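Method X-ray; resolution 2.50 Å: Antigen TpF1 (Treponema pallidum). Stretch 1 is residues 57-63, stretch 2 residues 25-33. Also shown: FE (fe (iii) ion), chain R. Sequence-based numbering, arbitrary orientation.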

# COMPACT_ATOMS: atom_id res chain seq x y z
N SER B 57 14.74 17.66 2.10
CA SER B 57 14.99 17.65 3.53
C SER B 57 15.19 19.08 4.05
O SER B 57 14.71 19.45 5.12
CB SER B 57 16.22 16.82 3.83
OG SER B 57 16.60 16.97 5.19
N VAL B 58 15.90 19.89 3.27
CA VAL B 58 16.15 21.27 3.65
C VAL B 58 14.86 22.07 3.73
O VAL B 58 14.66 22.86 4.66
CB VAL B 58 17.12 21.95 2.65
CG1 VAL B 58 16.98 23.46 2.72
CG2 VAL B 58 18.56 21.55 2.96
N THR B 59 13.98 21.88 2.75
CA THR B 59 12.74 22.64 2.75
C THR B 59 11.83 22.17 3.88
O THR B 59 10.97 22.91 4.34
CB THR B 59 12.01 22.54 1.39
OG1 THR B 59 11.27 23.75 1.17
CG2 THR B 59 11.07 21.36 1.37
N GLU B 60 12.04 20.94 4.32
CA GLU B 60 11.25 20.39 5.41
C GLU B 60 11.67 21.13 6.69
O GLU B 60 10.82 21.60 7.45
CB GLU B 60 11.54 18.89 5.55
CG GLU B 60 10.71 18.16 6.58
CD GLU B 60 11.14 16.70 6.75
OE1 GLU B 60 12.24 16.46 7.32
OE2 GLU B 60 10.39 15.79 6.31
N ALA B 61 12.97 21.24 6.91
CA ALA B 61 13.49 21.94 8.08
C ALA B 61 13.10 23.41 7.98
O ALA B 61 12.76 24.05 8.97
CB ALA B 61 15.00 21.80 8.14
N PHE B 62 13.15 23.93 6.76
CA PHE B 62 12.78 25.31 6.46
C PHE B 62 11.38 25.58 7.02
O PHE B 62 11.16 26.55 7.75
CB PHE B 62 12.77 25.49 4.94
CG PHE B 62 12.27 26.83 4.46
CD1 PHE B 62 13.06 27.97 4.59
CD2 PHE B 62 11.05 26.93 3.81
CE1 PHE B 62 12.64 29.19 4.06
CE2 PHE B 62 10.61 28.14 3.28
CZ PHE B 62 11.41 29.28 3.40
N ASP B 63 10.44 24.70 6.69
CA ASP B 63 9.09 24.89 7.14
C ASP B 63 8.85 24.63 8.62
O ASP B 63 8.12 25.39 9.25
CB ASP B 63 8.12 24.06 6.28
CG ASP B 63 6.68 24.57 6.38
OD1 ASP B 63 6.42 25.74 6.00
OD2 ASP B 63 5.80 23.81 6.83
FE FE R . 3.75 24.32 6.86
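Stretch 2 25-33: LGVLYIKLH

Antiparallel helices commonly pack by seating a side chain of one in a hollow of the other, and this pair from antigen TpF1 illustrates the principle with Val-58 as the knob. Residues 25-33 are helical throughout, as are 57-63. Their axes run nearly antiparallel, at a signed crossing angle of -163°, and approach to 9.0 Å. The register sets Tyr-29 beside Val-58, with CA atoms 6.1 Å apart, and Leu-25 beside Phe-62, where the CA-CA distance falls to 5.5 Å.

Val-58 points toward the second helix and sits among Leu-25, Leu-28, Tyr-29 and Leu-32. With chi1 at 158° (t), its two methyls meet different parts of the hollow: CG2 lies 3.7 Å from CD1 of Leu-32 and 3.9 Å from CD1 of Leu-28, while CG1 reaches 3.4 Å from the backbone O of Leu-25. That carbonyl oxygen is already engaged within its own helix, accepting from Tyr-29 N at 2.8 Å, so the methyl packs against a satisfied group.

Leu-32 holds the common m,t conformation. Leu-25, by contrast, lies between wells at both chi1 (-98°) and chi2 (9°); in this conformation its CD2 is 3.8 Å from Phe-62 N and 4.2 Å from Ala-61 CB. Phe-62 (chi1 174°, chi2 74°) presents its ring edge to Leu-25, CD1 to CB 3.9 Å, and brings CD1 within 3.7 Å of Gly-26 N. An ideal CB on Gly-26 would lie a tight 3.4 Å from Phe-62 CE1.

Tyr-29 starts sideways, but its t rotamer carries the ring nearer: CE1 is 3.6 Å from Thr-59 CB, and Thr-59 OG1 lies over one ring face. No hydrogen bond crosses the interface, which rests on packing. Asp-63, whose CA-to-CB bond points away from the second helix, makes no contact with it; its OD2 binds FE at 2.1 Å.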

# COMPACT_ATOMS: atom_id res chain seq x y z
N LEU B 25 18.33 28.30 5.30
CA LEU B 25 17.69 27.14 4.70
C LEU B 25 17.11 27.54 3.35
O LEU B 25 17.25 26.80 2.36
CB LEU B 25 16.57 26.60 5.60
CG LEU B 25 16.85 25.40 6.52
CD1 LEU B 25 18.32 25.05 6.57
CD2 LEU B 25 16.33 25.73 7.90
N GLY B 26 16.47 28.70 3.30
CA GLY B 26 15.89 29.18 2.07
C GLY B 26 16.94 29.31 0.99
O GLY B 26 16.76 28.85 -0.14
N VAL B 27 18.07 29.92 1.34
CA VAL B 27 19.16 30.10 0.40
C VAL B 27 19.75 28.75 -0.03
O VAL B 27 20.02 28.53 -1.20
CB VAL B 27 20.27 30.99 1.02
CG1 VAL B 27 21.49 30.99 0.13
CG2 VAL B 27 19.76 32.42 1.19
N LEU B 28 19.92 27.85 0.93
CA LEU B 28 20.48 26.53 0.63
C LEU B 28 19.57 25.76 -0.31
O LEU B 28 20.04 25.03 -1.19
CB LEU B 28 20.63 25.73 1.91
CG LEU B 28 21.91 24.92 2.08
CD1 LEU B 28 21.65 23.86 3.11
CD2 LEU B 28 22.35 24.32 0.76
N TYR B 29 18.27 25.91 -0.11
CA TYR B 29 17.27 25.23 -0.92
C TYR B 29 17.51 25.48 -2.40
O TYR B 29 17.52 24.55 -3.21
CB TYR B 29 15.87 25.71 -0.54
CG TYR B 29 14.77 25.04 -1.33
CD1 TYR B 29 14.49 23.69 -1.16
CD2 TYR B 29 14.01 25.76 -2.25
CE1 TYR B 29 13.46 23.06 -1.88
CE2 TYR B 29 12.98 25.15 -2.97
CZ TYR B 29 12.71 23.81 -2.79
OH TYR B 29 11.71 23.21 -3.51
N ILE B 30 17.70 26.74 -2.75
CA ILE B 30 17.92 27.09 -4.13
C ILE B 30 19.34 26.75 -4.58
O ILE B 30 19.55 26.36 -5.73
CB ILE B 30 17.60 28.58 -4.34
CG1 ILE B 30 16.08 28.74 -4.28
CG2 ILE B 30 18.15 29.07 -5.68
CD1 ILE B 30 15.63 30.16 -4.36
N LYS B 31 20.29 26.85 -3.67
CA LYS B 31 21.67 26.54 -3.98
C LYS B 31 21.76 25.06 -4.36
O LYS B 31 22.47 24.69 -5.29
CB LYS B 31 22.55 26.84 -2.77
CG LYS B 31 24.04 26.85 -3.02
CD LYS B 31 24.77 27.45 -1.81
CE LYS B 31 26.28 27.44 -2.01
NZ LYS B 31 26.99 28.01 -0.85
N LEU B 32 21.02 24.23 -3.63
CA LEU B 32 21.03 22.80 -3.90
C LEU B 32 20.44 22.50 -5.27
O LEU B 32 20.85 21.55 -5.94
CB LEU B 32 20.25 22.05 -2.81
CG LEU B 32 20.97 21.98 -1.46
CD1 LEU B 32 20.02 21.46 -0.40
CD2 LEU B 32 22.19 21.07 -1.59
N HIS B 33 19.48 23.31 -5.71
CA HIS B 33 18.90 23.10 -7.02
C HIS B 33 19.98 23.42 -8.05
O HIS B 33 20.11 22.74 -9.06
CB HIS B 33 17.68 23.99 -7.27
CG HIS B 33 16.41 23.43 -6.72
ND1 HIS B 33 16.11 23.45 -5.37
CD2 HIS B 33 15.36 22.84 -7.33
CE1 HIS B 33 14.93 22.88 -5.18
NE2 HIS B 33 14.45 22.50 -6.35